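Local structure of iron binding protein FbpA (Mannheimia haemolytica, 1Q35) at residues 110-115 with 190-195; 104-109 with 216-221; 133-138 with 311-316. The protein binds ferric ion, probably as the periplasmic solute-binding component of a bacterial iron-uptake system, and is captured here without its metal. All blocks are in the same frame, centred on the assembly; numbering follows the deposited sequence.

How the contacts relate
All three contacts lie in one half of a periplasmic binding protein, on or beside one mixed sheet. Contacts 1 and 2 touch, their centres about 5 Å apart: strand 96-108 runs between strands 192-196 and 216-219, and loop 110-115 folds back over both neighbours. Contact 3, centred about 17 Å from contact 1 and 19 Å from contact 2, is joined to contact 1 by the Cys134-Cys190 disulfide and parallel strands 133-134 and 192-196. Along the chain its segments alternate with theirs, 311-316 packing on the loop after strand 133-134. Contacts 2 and 3 approach the iron site, with side chains of Tyr106 about 5 Å from Tyr199 and Arg136 about 4 Å from Tyr142; contact 1 lies away.

Contact 1: residues 110-115 with 190-195; sequences DRVGKL and CDYSIG
The Tyr192 ring carries Val112 CG2 over one face, a CH-pi contact 4.1 Å from the ring centroid, and has Leu115 CD2 at its edge, 3.9 Å from Tyr192 CE2. The other branch of Val112, CG1, reaches the phenol end of the ring, 3.6 Å from Tyr192 OH. Round the second flat group, the guanidinium of Arg111, both partners sit at the edge. Its NE gives a nearly straight bond (165°) to Asp191 OD1 at 2.8 Å, part of a salt bridge; the oxygen lies in the guanidinium plane, but the donor stands above the carboxylate plane. NH2 bonds Cys190 O at 2.9 Å from above the carbonyl plane and adds a weak bond to Asp191 OD1. A bend at chi3 (-56°) turns NE out of the line of the chain. Arg111, Val112 and Leu115 belong to the loop that leaves strand 96-108 and doubles back over the start of strand 192-196, which lies between strands 96-108 and 133-134 in the sheet. Arg111 NH2 also bonds Ile185 O of helix 178-187. One water donates to both Arg111 O and Asp191 OD2, the latter at 2.7 Å, tying the loop backbone to the second carboxylate oxygen.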
ATOM      1  N   ASP A 110      24.953  -1.788   8.204  1.00 12.30           N
ATOM      2  CA  ASP A 110      26.411  -1.925   8.197  1.00 12.88           C
ATOM      3  C   ASP A 110      27.062  -1.424   6.914  1.00 12.46           C
ATOM      4  O   ASP A 110      28.143  -0.841   6.950  1.00 13.29           O
ATOM      5  CB  ASP A 110      26.812  -3.397   8.419  1.00 13.68           C
ATOM      6  CG  ASP A 110      26.477  -3.894   9.811  1.00 15.26           C
ATOM      7  OD1 ASP A 110      26.294  -5.119   9.976  1.00 17.78           O
ATOM      8  OD2 ASP A 110      26.388  -3.140  10.799  1.00 16.92           O
ATOM      9  N   ARG A 111      26.412  -1.657   5.778  1.00 11.48           N
ATOM     10  CA  ARG A 111      27.059  -1.474   4.483  1.00 10.95           C
ATOM     11  C   ARG A 111      26.645  -0.199   3.738  1.00 10.56           C
ATOM     12  O   ARG A 111      27.226   0.126   2.705  1.00 10.47           O
ATOM     13  CB  ARG A 111      26.831  -2.704   3.604  1.00 10.77           C
ATOM     14  CG  ARG A 111      27.369  -4.002   4.211  1.00 11.09           C
ATOM     15  CD  ARG A 111      27.200  -5.216   3.326  1.00 10.66           C
ATOM     16  NE  ARG A 111      25.796  -5.403   2.968  1.00  9.94           N
ATOM     17  CZ  ARG A 111      24.878  -5.964   3.752  1.00 10.06           C
ATOM     18  NH1 ARG A 111      25.190  -6.469   4.938  1.00 10.66           N
ATOM     19  NH2 ARG A 111      23.621  -6.044   3.322  1.00 10.26           N
ATOM     20  N   VAL A 112      25.661   0.521   4.272  1.00 10.61           N
ATOM     21  CA  VAL A 112      25.208   1.793   3.699  1.00 10.50           C
ATOM     22  C   VAL A 112      25.040   2.876   4.762  1.00 10.68           C
ATOM     23  O   VAL A 112      25.534   3.989   4.604  1.00 11.67           O
ATOM     24  CB  VAL A 112      23.854   1.638   2.941  1.00 10.23           C
ATOM     25  CG1 VAL A 112      23.368   2.987   2.380  1.00 10.56           C
ATOM     26  CG2 VAL A 112      23.979   0.622   1.835  1.00 10.17           C
ATOM     27  N   GLY A 113      24.327   2.554   5.834  1.00 10.92           N
ATOM     28  CA  GLY A 113      23.931   3.551   6.804  1.00 11.10           C
ATOM     29  C   GLY A 113      22.699   4.309   6.325  1.00 11.64           C
ATOM     30  O   GLY A 113      21.971   3.869   5.430  1.00 11.55           O
ATOM     31  N   LYS A 114      22.468   5.462   6.933  1.00 12.46           N
ATOM     32  CA  LYS A 114      21.315   6.295   6.620  1.00 13.67           C
ATOM     33  C   LYS A 114      21.564   7.065   5.329  1.00 13.48           C
ATOM     34  O   LYS A 114      22.678   7.515   5.069  1.00 15.10           O
ATOM     35  CB  LYS A 114      21.065   7.267   7.770  1.00 14.78           C
ATOM     36  CG  LYS A 114      19.692   7.893   7.799  1.00 17.55           C
ATOM     37  CD  LYS A 114      19.532   8.779   9.027  1.00 20.56           C
ATOM     38  CE  LYS A 114      20.151  10.153   8.810  1.00 22.01           C
ATOM     39  NZ  LYS A 114      21.643  10.158   8.830  1.00 23.77           N
ATOM     40  N   LEU A 115      20.528   7.213   4.512  1.00 12.53           N
ATOM     41  CA  LEU A 115      20.637   7.989   3.283  1.00 12.10           C
ATOM     42  C   LEU A 115      20.632   9.474   3.615  1.00 11.79           C
ATOM     43  O   LEU A 115      19.960   9.890   4.553  1.00 11.73           O
ATOM     44  CB  LEU A 115      19.474   7.666   2.348  1.00 11.76           C
ATOM     45  CG  LEU A 115      19.443   6.200   1.919  1.00 13.07           C
ATOM     46  CD1 LEU A 115      18.196   5.914   1.117  1.00 13.78           C
ATOM     47  CD2 LEU A 115      20.698   5.836   1.126  1.00 14.03           C
ATOM     48  N   CYS A 190      21.816  -7.887  -0.654  1.00 12.86           N
ATOM     49  CA  CYS A 190      21.684  -6.540  -1.189  1.00 12.96           C
ATOM     50  C   CYS A 190      21.786  -5.511  -0.082  1.00 11.87           C
ATOM     51  O   CYS A 190      21.771  -5.839   1.106  1.00 11.77           O
ATOM     52  CB  CYS A 190      20.381  -6.379  -1.966  0.65 13.96           C
ATOM     53  SG  CYS A 190      18.990  -7.198  -1.195  0.65 16.08           S
ATOM     54  N   ASP A 191      21.903  -4.264  -0.509  1.00 10.52           N
ATOM     55  CA  ASP A 191      22.163  -3.140   0.373  1.00 10.02           C
ATOM     56  C   ASP A 191      21.046  -2.104   0.397  1.00  9.47           C
ATOM     57  O   ASP A 191      21.011  -1.281   1.303  1.00  9.27           O
ATOM     58  CB  ASP A 191      23.448  -2.439  -0.070  1.00 10.49           C
ATOM     59  CG  ASP A 191      24.688  -3.292   0.115  1.00 11.33           C
ATOM     60  OD1 ASP A 191      24.596  -4.399   0.682  1.00 11.77           O
ATOM     61  OD2 ASP A 191      25.803  -2.898  -0.281  1.00 12.47           O
ATOM     62  N   TYR A 192      20.190  -2.118  -0.628  1.00  9.17           N
ATOM     63  CA  TYR A 192      19.062  -1.198  -0.776  1.00  8.89           C
ATOM     64  C   TYR A 192      17.858  -2.010  -1.200  1.00  8.72           C
ATOM     65  O   TYR A 192      17.978  -2.882  -2.057  1.00  9.84           O
ATOM     66  CB  TYR A 192      19.324  -0.162  -1.878  1.00  8.78           C
ATOM     67  CG  TYR A 192      20.576   0.669  -1.686  1.00  8.98           C
ATOM     68  CD1 TYR A 192      21.830   0.158  -2.011  1.00  9.29           C
ATOM     69  CD2 TYR A 192      20.510   1.973  -1.198  1.00  9.90           C
ATOM     70  CE1 TYR A 192      22.984   0.907  -1.831  1.00 10.18           C
ATOM     71  CE2 TYR A 192      21.662   2.731  -1.018  1.00 10.18           C
ATOM     72  CZ  TYR A 192      22.895   2.186  -1.331  1.00 10.33           C
ATOM     73  OH  TYR A 192      24.033   2.931  -1.140  1.00 11.76           O
ATOM     74  N   SER A 193      16.703  -1.742  -0.606  1.00  8.30           N
ATOM     75  CA  SER A 193      15.463  -2.309  -1.120  1.00  8.27           C
ATOM     76  C   SER A 193      14.352  -1.272  -1.099  1.00  8.11           C
ATOM     77  O   SER A 193      14.465  -0.230  -0.455  1.00  8.58           O
ATOM     78  CB  SER A 193      15.040  -3.552  -0.329  0.65  8.43           C
ATOM     79  OG  SER A 193      14.449  -3.200   0.914  0.65  6.83           O
ATOM     80  N   ILE A 194      13.293  -1.553  -1.845  1.00  7.55           N
ATOM     81  CA  ILE A 194      12.077  -0.751  -1.812  1.00  7.80           C
ATOM     82  C   ILE A 194      11.011  -1.583  -1.114  1.00  7.62           C
ATOM     83  O   ILE A 194      10.874  -2.768  -1.391  1.00  8.51           O
ATOM     84  CB  ILE A 194      11.641  -0.380  -3.240  1.00  8.14           C
ATOM     85  CG1 ILE A 194      12.703   0.489  -3.918  1.00  9.04           C
ATOM     86  CG2 ILE A 194      10.303   0.344  -3.200  1.00  8.48           C
ATOM     87  CD1 ILE A 194      12.434   0.753  -5.390  1.00 10.41           C
ATOM     88  N   GLY A 195      10.264  -0.978  -0.200  1.00  7.57           N
ATOM     89  CA  GLY A 195       9.187  -1.680   0.472  1.00  7.64           C
ATOM     90  C   GLY A 195       8.309  -0.732   1.263  1.00  7.31           C
ATOM     91  O   GLY A 195       8.674   0.420   1.462  1.00  7.60           O
TER
HETATM   92  O   HOH W   1      26.866  -0.466  -0.027  1.00 14.34           O

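Contact 2: residues 104-109 with 216-221; sequences VIYTSK and AIINFP
Asn219 and Thr107 meet in the buried middle of this strand pair, where one amide nitrogen serves two acceptors. Asn219 ND2 donates to Ile105 O at 2.9 Å and to Thr107 OG1 at 3.0 Å. Both acceptors lie close to the plane of the amide, whereas the donor is tilted 33° from the plane of the Ile105 carbonyl. Ile105 O also takes a weak bond from Asn219 N, so backbone and side chain of one residue grip the same oxygen. Thr107 OG1 stands between its own backbone N and carbonyl carbon (chi1 54°), which brings it to the amide; it is bonded to Gly113 O as well. Asn219 OD1 accepts from Leu115 N, and the amide is thus held at both ends.

Strand 104-108 and strand 216-219 run antiparallel, their short axes at 151°, within the sheet of this bacterial solute-binding protein. Ile105 with Asn219 and Thr107 with Ile217 are the hydrogen-bonded pairs; Tyr106 with Ile218 lies between them as a non-hydrogen-bonded pair. Tyr106 and Ile218 run alongside one another in the same direction, with Tyr106 CE2 3.8 Å from Ile218 CG1. Val104 CG2 sits over a face of the Tyr106 ring, nearer its edge than its middle, and also meets Ile218 CG1. Tyr106 OH bonds Asn196 O, and the Tyr106 side chain is about 5 Å from that of Tyr199, an iron ligand in another structure of this protein.

Packing thins toward the solvent at the Lys109 end. There exposed Lys109 offers mainly its backbone to partly exposed Ile217, with Lys109 CA 3.8 Å from Ile217 CD1, while its extended chain leads away. The other end is well packed: Val104 CG1 touches Phe220 CD2 at 3.6 Å, and Ile105 CD1 rests on Pro221 CG.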
ATOM      1  N   VAL A 104       9.090   3.104   1.050  1.00  7.17           N
ATOM      2  CA  VAL A 104      10.371   3.626   1.503  1.00  7.37           C
ATOM      3  C   VAL A 104      11.546   2.874   0.885  1.00  6.82           C
ATOM      4  O   VAL A 104      11.360   1.904   0.152  1.00  7.15           O
ATOM      5  CB  VAL A 104      10.450   3.574   3.048  1.00  7.65           C
ATOM      6  CG1 VAL A 104       9.311   4.385   3.658  1.00  8.68           C
ATOM      7  CG2 VAL A 104      10.419   2.144   3.572  1.00  7.81           C
ATOM      8  N   ILE A 105      12.749   3.357   1.180  1.00  6.94           N
ATOM      9  CA  ILE A 105      13.979   2.673   0.816  1.00  7.14           C
ATOM     10  C   ILE A 105      14.638   2.178   2.094  1.00  7.13           C
ATOM     11  O   ILE A 105      14.966   2.966   2.980  1.00  7.93           O
ATOM     12  CB  ILE A 105      14.940   3.593   0.037  1.00  7.37           C
ATOM     13  CG1 ILE A 105      14.273   4.081  -1.251  1.00  7.72           C
ATOM     14  CG2 ILE A 105      16.246   2.850  -0.270  1.00  7.80           C
ATOM     15  CD1 ILE A 105      15.068   5.106  -2.014  1.00  8.65           C
ATOM     16  N   TYR A 106      14.783   0.861   2.201  1.00  7.34           N
ATOM     17  CA  TYR A 106      15.532   0.248   3.295  1.00  7.73           C
ATOM     18  C   TYR A 106      16.989   0.121   2.892  1.00  7.77           C
ATOM     19  O   TYR A 106      17.285  -0.201   1.746  1.00  8.22           O
ATOM     20  CB  TYR A 106      14.948  -1.127   3.627  1.00  7.69           C
ATOM     21  CG  TYR A 106      13.543  -1.043   4.169  1.00  7.89           C
ATOM     22  CD1 TYR A 106      12.444  -1.475   3.429  1.00  7.82           C
ATOM     23  CD2 TYR A 106      13.309  -0.504   5.419  1.00  7.93           C
ATOM     24  CE1 TYR A 106      11.156  -1.376   3.941  1.00  8.00           C
ATOM     25  CE2 TYR A 106      12.023  -0.394   5.931  1.00  8.25           C
ATOM     26  CZ  TYR A 106      10.954  -0.831   5.194  1.00  7.70           C
ATOM     27  OH  TYR A 106       9.698  -0.703   5.742  1.00  8.61           O
ATOM     28  N   THR A 107      17.900   0.385   3.825  1.00  8.12           N
ATOM     29  CA  THR A 107      19.326   0.234   3.550  1.00  8.41           C
ATOM     30  C   THR A 107      19.994  -0.640   4.593  1.00  8.76           C
ATOM     31  O   THR A 107      19.534  -0.755   5.722  1.00  8.94           O
ATOM     32  CB  THR A 107      20.040   1.589   3.518  1.00  8.56           C
ATOM     33  OG1 THR A 107      19.769   2.308   4.731  1.00  8.57           O
ATOM     34  CG2 THR A 107      19.539   2.467   2.371  1.00  9.24           C
ATOM     35  N   SER A 108      21.105  -1.248   4.199  1.00  8.97           N
ATOM     36  CA  SER A 108      21.914  -2.025   5.124  1.00  9.27           C
ATOM     37  C   SER A 108      22.468  -1.101   6.201  1.00  9.80           C
ATOM     38  O   SER A 108      23.107  -0.106   5.892  1.00  9.81           O
ATOM     39  CB  SER A 108      23.070  -2.683   4.379  1.00  9.03           C
ATOM     40  OG  SER A 108      24.011  -3.237   5.282  1.00  9.56           O
ATOM     41  N   LYS A 109      22.229  -1.433   7.462  1.00 10.70           N
ATOM     42  CA  LYS A 109      22.811  -0.692   8.573  1.00 12.05           C
ATOM     43  C   LYS A 109      24.337  -0.633   8.456  1.00 12.30           C
ATOM     44  O   LYS A 109      24.923   0.440   8.563  1.00 13.41           O
ATOM     45  CB  LYS A 109      22.402  -1.338   9.900  1.00 12.62           C
ATOM     46  CG  LYS A 109      22.913  -0.624  11.142  1.00 14.62           C
ATOM     47  CD  LYS A 109      22.568  -1.385  12.420  1.00 17.07           C
ATOM     48  CE  LYS A 109      23.142  -0.690  13.647  1.00 19.27           C
ATOM     49  NZ  LYS A 109      23.109  -1.554  14.859  1.00 21.34           N
ATOM     50  N   ALA A 216      18.667  -3.309   9.090  1.00  9.49           N
ATOM     51  CA  ALA A 216      18.307  -2.326   8.076  1.00  9.41           C
ATOM     52  C   ALA A 216      17.906  -1.000   8.705  1.00  9.23           C
ATOM     53  O   ALA A 216      17.558  -0.932   9.884  1.00  9.66           O
ATOM     54  CB  ALA A 216      17.174  -2.863   7.198  1.00  9.47           C
ATOM     55  N   ILE A 217      17.957   0.046   7.889  1.00  9.18           N
ATOM     56  CA  ILE A 217      17.525   1.381   8.265  1.00  9.18           C
ATOM     57  C   ILE A 217      16.373   1.773   7.343  1.00  8.70           C
ATOM     58  O   ILE A 217      16.440   1.567   6.131  1.00  8.48           O
ATOM     59  CB  ILE A 217      18.693   2.377   8.132  1.00  9.75           C
ATOM     60  CG1 ILE A 217      19.768   2.068   9.185  1.00 11.04           C
ATOM     61  CG2 ILE A 217      18.198   3.820   8.270  1.00 10.31           C
ATOM     62  CD1 ILE A 217      21.099   2.712   8.893  1.00 12.64           C
ATOM     63  N   ILE A 218      15.317   2.330   7.929  1.00  8.60           N
ATOM     64  CA  ILE A 218      14.210   2.879   7.149  1.00  8.60           C
ATOM     65  C   ILE A 218      14.548   4.307   6.704  1.00  8.33           C
ATOM     66  O   ILE A 218      14.987   5.134   7.508  1.00  9.46           O
ATOM     67  CB  ILE A 218      12.863   2.806   7.941  1.00  8.66           C
ATOM     68  CG1 ILE A 218      11.696   3.268   7.066  1.00  8.77           C
ATOM     69  CG2 ILE A 218      12.899   3.621   9.238  1.00  9.74           C
ATOM     70  CD1 ILE A 218      10.343   2.826   7.559  1.00  9.45           C
ATOM     71  N   ASN A 219      14.365   4.585   5.417  1.00  8.12           N
ATOM     72  CA  ASN A 219      14.663   5.904   4.860  1.00  8.13           C
ATOM     73  C   ASN A 219      13.480   6.410   4.058  1.00  7.91           C
ATOM     74  O   ASN A 219      12.947   5.691   3.221  1.00  7.96           O
ATOM     75  CB  ASN A 219      15.878   5.877   3.928  1.00  8.11           C
ATOM     76  CG  ASN A 219      17.117   5.302   4.574  1.00  8.33           C
ATOM     77  OD1 ASN A 219      17.917   6.027   5.172  1.00  9.22           O
ATOM     78  ND2 ASN A 219      17.302   3.994   4.431  1.00  8.57           N
ATOM     79  N   PHE A 220      13.106   7.664   4.290  1.00  7.95           N
ATOM     80  CA  PHE A 220      12.030   8.320   3.558  1.00  7.83           C
ATOM     81  C   PHE A 220      12.657   9.210   2.491  1.00  8.03           C
ATOM     82  O   PHE A 220      13.285  10.224   2.819  1.00  8.35           O
ATOM     83  CB  PHE A 220      11.187   9.166   4.516  1.00  7.96           C
ATOM     84  CG  PHE A 220      10.583   8.381   5.631  1.00  9.29           C
ATOM     85  CD1 PHE A 220      11.049   8.528   6.929  1.00 12.36           C
ATOM     86  CD2 PHE A 220       9.544   7.492   5.390  1.00 10.46           C
ATOM     87  CE1 PHE A 220      10.490   7.800   7.965  1.00 13.73           C
ATOM     88  CE2 PHE A 220       8.980   6.761   6.425  1.00 11.99           C
ATOM     89  CZ  PHE A 220       9.456   6.910   7.711  1.00 13.33           C
ATOM     90  N   PRO A 221      12.535   8.837   1.219  1.00  8.13           N
ATOM     91  CA  PRO A 221      13.124   9.647   0.149  1.00  8.52           C
ATOM     92  C   PRO A 221      12.714  11.117   0.229  1.00  8.55           C
ATOM     93  O   PRO A 221      11.571  11.442   0.548  1.00  8.78           O
ATOM     94  CB  PRO A 221      12.600   8.968  -1.114  1.00  8.80           C
ATOM     95  CG  PRO A 221      12.462   7.549  -0.700  1.00  8.83           C
ATOM     96  CD  PRO A 221      11.889   7.624   0.682  1.00  8.22           C
TER

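Contact 3: residues 133-138 with 311-316; sequences VCVRSG and VKFDDF
Asp314 clasps the loop at Ser137 and Gly138 from a type I beta turn, Lys312 to Asp315, whose first residue is also the positive-phi residue of the Schellman motif ending helix 301-311. The segment it meets leaves strand 133-134 of the binding-protein sheet and leads into helix 141-168, so the contact ties the chain's C-terminal region to the connection between that strand and that helix.

The polar part is a two-pronged grip by one carboxylate. Gly138 N donates to Asp314 OD1 at 2.8 Å in a nearly straight bond (164°), and Ser137 OG donates to Asp314 OD2 at 2.6 Å. Each oxygen uses its syn lone pair, the one on the side of the other oxygen. Ser137 OG stands anti to its backbone N (chi1 175°), which carries it to the carboxylate, and the same hydroxyl is also bonded to Lys139 N. Asp314 O is in turn bonded by Lys173 NZ. Arg136, between Val135 and Ser137 in the chain, points its CB away from 311-316; its side chain lies about 4 Å from that of Tyr142, an iron ligand in another structure of this protein.

The apolar part rests on the buried ring of Phe313. Val135 approaches at about a right angle and, in the conformer modelled here, sets CG1 at the ring edge, 3.5 Å from Phe313 CE2. Beside the carboxylate grip, Gly138 CA comes within 3.6 Å of Phe313 CD2.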
ATOM      1  N   VAL A 133      20.832  -3.616  -5.289  1.00 10.54           N
ATOM      2  CA  VAL A 133      19.422  -3.289  -5.061  1.00 10.25           C
ATOM      3  C   VAL A 133      18.529  -4.531  -5.145  1.00 10.47           C
ATOM      4  O   VAL A 133      18.701  -5.363  -6.024  1.00 10.66           O
ATOM      5  CB  VAL A 133      18.941  -2.221  -6.060  1.00 10.28           C
ATOM      6  CG1 VAL A 133      17.517  -1.765  -5.725  1.00 10.46           C
ATOM      7  CG2 VAL A 133      19.911  -1.035  -6.078  1.00 10.52           C
ATOM      8  N   CYS A 134      17.583  -4.646  -4.216  1.00 11.06           N
ATOM      9  CA  CYS A 134      16.568  -5.703  -4.236  1.00 11.54           C
ATOM     10  C   CYS A 134      15.176  -5.076  -4.307  1.00 10.87           C
ATOM     11  O   CYS A 134      14.861  -4.164  -3.545  1.00 10.85           O
ATOM     12  CB  CYS A 134      16.555  -6.484  -2.908  0.65 12.34           C
ATOM     13  SG  CYS A 134      17.678  -7.862  -2.600  0.65 14.47           S
ATOM     14  N   VAL A 135      14.347  -5.570  -5.215  1.00 10.70           N
ATOM     15  CA  VAL A 135      12.946  -5.176  -5.275  1.00 11.28           C
ATOM     16  C   VAL A 135      12.119  -6.395  -5.668  1.00 10.52           C
ATOM     17  O   VAL A 135      12.560  -7.231  -6.468  1.00 10.75           O
ATOM     18  CB  VAL A 135      12.707  -3.980  -6.205  0.65 12.27           C
ATOM     19  CG1 VAL A 135      12.911  -4.363  -7.634  0.65 12.69           C
ATOM     20  CG2 VAL A 135      11.313  -3.391  -5.982  0.65 13.75           C
ATOM     21  N   ARG A 136      10.927  -6.508  -5.095  1.00  9.64           N
ATOM     22  CA  ARG A 136       9.982  -7.534  -5.521  1.00  9.30           C
ATOM     23  C   ARG A 136       9.546  -7.278  -6.964  1.00  9.34           C
ATOM     24  O   ARG A 136       9.898  -6.262  -7.559  1.00  9.44           O
ATOM     25  CB  ARG A 136       8.766  -7.566  -4.601  1.00  9.14           C
ATOM     26  CG  ARG A 136       7.795  -6.421  -4.833  1.00  9.40           C
ATOM     27  CD  ARG A 136       6.751  -6.283  -3.771  1.00  9.90           C
ATOM     28  NE  ARG A 136       5.865  -7.441  -3.707  1.00 10.54           N
ATOM     29  CZ  ARG A 136       4.973  -7.626  -2.755  1.00 11.41           C
ATOM     30  NH1 ARG A 136       4.867  -6.747  -1.765  1.00 12.12           N
ATOM     31  NH2 ARG A 136       4.198  -8.701  -2.783  1.00 12.40           N
ATOM     32  N   SER A 137       8.791  -8.212  -7.523  1.00  9.31           N
ATOM     33  CA  SER A 137       8.305  -8.093  -8.895  1.00  9.56           C
ATOM     34  C   SER A 137       7.931  -6.661  -9.267  1.00  9.52           C
ATOM     35  O   SER A 137       7.176  -6.000  -8.558  1.00  9.14           O
ATOM     36  CB  SER A 137       7.087  -8.984  -9.104  1.00  9.79           C
ATOM     37  OG  SER A 137       6.550  -8.792 -10.405  1.00 10.90           O
ATOM     38  N   GLY A 138       8.437  -6.209 -10.406  1.00  9.80           N
ATOM     39  CA  GLY A 138       8.098  -4.898 -10.924  1.00 10.16           C
ATOM     40  C   GLY A 138       6.628  -4.744 -11.260  1.00 10.64           C
ATOM     41  O   GLY A 138       6.128  -3.625 -11.343  1.00 10.91           O
ATOM     42  N   VAL A 311      10.475  -3.121 -20.401  1.00 12.05           N
ATOM     43  CA  VAL A 311      11.838  -3.328 -19.912  1.00 12.18           C
ATOM     44  C   VAL A 311      12.068  -4.764 -19.436  1.00 12.00           C
ATOM     45  O   VAL A 311      13.194  -5.127 -19.109  1.00 12.27           O
ATOM     46  CB  VAL A 311      12.231  -2.314 -18.796  1.00 12.45           C
ATOM     47  CG1 VAL A 311      11.977  -0.883 -19.254  1.00 12.38           C
ATOM     48  CG2 VAL A 311      11.518  -2.602 -17.491  1.00 12.92           C
ATOM     49  N   LYS A 312      11.008  -5.565 -19.399  1.00 11.94           N
ATOM     50  CA  LYS A 312      11.067  -6.949 -18.925  1.00 12.38           C
ATOM     51  C   LYS A 312      11.757  -6.972 -17.564  1.00 12.27           C
ATOM     52  O   LYS A 312      12.764  -7.655 -17.348  1.00 12.77           O
ATOM     53  CB  LYS A 312      11.750  -7.868 -19.950  1.00 13.01           C
ATOM     54  CG  LYS A 312      10.981  -7.994 -21.268  1.00 14.28           C
ATOM     55  CD  LYS A 312       9.658  -8.734 -21.093  1.00 17.19           C
ATOM     56  CE  LYS A 312       8.947  -8.974 -22.420  1.00 18.72           C
ATOM     57  NZ  LYS A 312       8.085  -7.826 -22.820  1.00 19.95           N
ATOM     58  N   PHE A 313      11.180  -6.201 -16.646  1.00 11.88           N
ATOM     59  CA  PHE A 313      11.802  -5.896 -15.365  1.00 11.28           C
ATOM     60  C   PHE A 313      12.191  -7.133 -14.566  1.00 11.84           C
ATOM     61  O   PHE A 313      13.223  -7.134 -13.893  1.00 11.54           O
ATOM     62  CB  PHE A 313      10.874  -5.012 -14.518  1.00 10.87           C
ATOM     63  CG  PHE A 313      11.537  -4.449 -13.297  1.00 10.46           C
ATOM     64  CD1 PHE A 313      12.242  -3.258 -13.361  1.00 10.45           C
ATOM     65  CD2 PHE A 313      11.485  -5.126 -12.096  1.00 10.80           C
ATOM     66  CE1 PHE A 313      12.862  -2.754 -12.248  1.00 10.73           C
ATOM     67  CE2 PHE A 313      12.109  -4.626 -10.981  1.00 10.83           C
ATOM     68  CZ  PHE A 313      12.789  -3.433 -11.055  1.00 10.70           C
ATOM     69  N   ASP A 314      11.350  -8.156 -14.612  1.00 12.55           N
ATOM     70  CA  ASP A 314      11.547  -9.346 -13.787  1.00 13.37           C
ATOM     71  C   ASP A 314      12.469 -10.397 -14.403  1.00 14.33           C
ATOM     72  O   ASP A 314      12.807 -11.380 -13.744  1.00 15.09           O
ATOM     73  CB  ASP A 314      10.204  -9.994 -13.475  1.00 13.35           C
ATOM     74  CG  ASP A 314       9.335  -9.156 -12.555  1.00 13.21           C
ATOM     75  OD1 ASP A 314       9.811  -8.144 -11.979  1.00 12.82           O
ATOM     76  OD2 ASP A 314       8.148  -9.460 -12.341  1.00 14.48           O
ATOM     77  N   ASP A 315      12.866 -10.206 -15.654  1.00 15.39           N
ATOM     78  CA  ASP A 315      13.755 -11.151 -16.324  1.00 16.63           C
ATOM     79  C   ASP A 315      15.204 -10.909 -15.892  1.00 17.36           C
ATOM     80  O   ASP A 315      15.734  -9.809 -16.054  1.00 17.24           O
ATOM     81  CB  ASP A 315      13.620 -11.008 -17.836  1.00 17.20           C
ATOM     82  CG  ASP A 315      14.433 -12.033 -18.590  1.00 19.11           C
ATOM     83  OD1 ASP A 315      13.870 -13.083 -18.967  1.00 22.48           O
ATOM     84  OD2 ASP A 315      15.637 -11.866 -18.847  1.00 21.51           O
ATOM     85  N   PHE A 316      15.846 -11.951 -15.364  1.00 18.33           N
ATOM     86  CA  PHE A 316      17.199 -11.857 -14.817  1.00 19.19           C
ATOM     87  C   PHE A 316      18.193 -12.686 -15.647  1.00 20.32           C
ATOM     88  O   PHE A 316      19.276 -13.031 -15.170  1.00 20.62           O
ATOM     89  CB  PHE A 316      17.182 -12.337 -13.358  1.00 18.84           C
ATOM     90  CG  PHE A 316      18.317 -11.812 -12.519  1.00 18.26           C
ATOM     91  CD1 PHE A 316      18.354 -10.481 -12.128  1.00 17.98           C
ATOM     92  CD2 PHE A 316      19.341 -12.659 -12.104  1.00 18.27           C
ATOM     93  CE1 PHE A 316      19.396  -9.998 -11.352  1.00 18.15           C
ATOM     94  CE2 PHE A 316      20.389 -12.178 -11.327  1.00 18.55           C
ATOM     95  CZ  PHE A 316      20.415 -10.849 -10.948  1.00 18.12           C
TER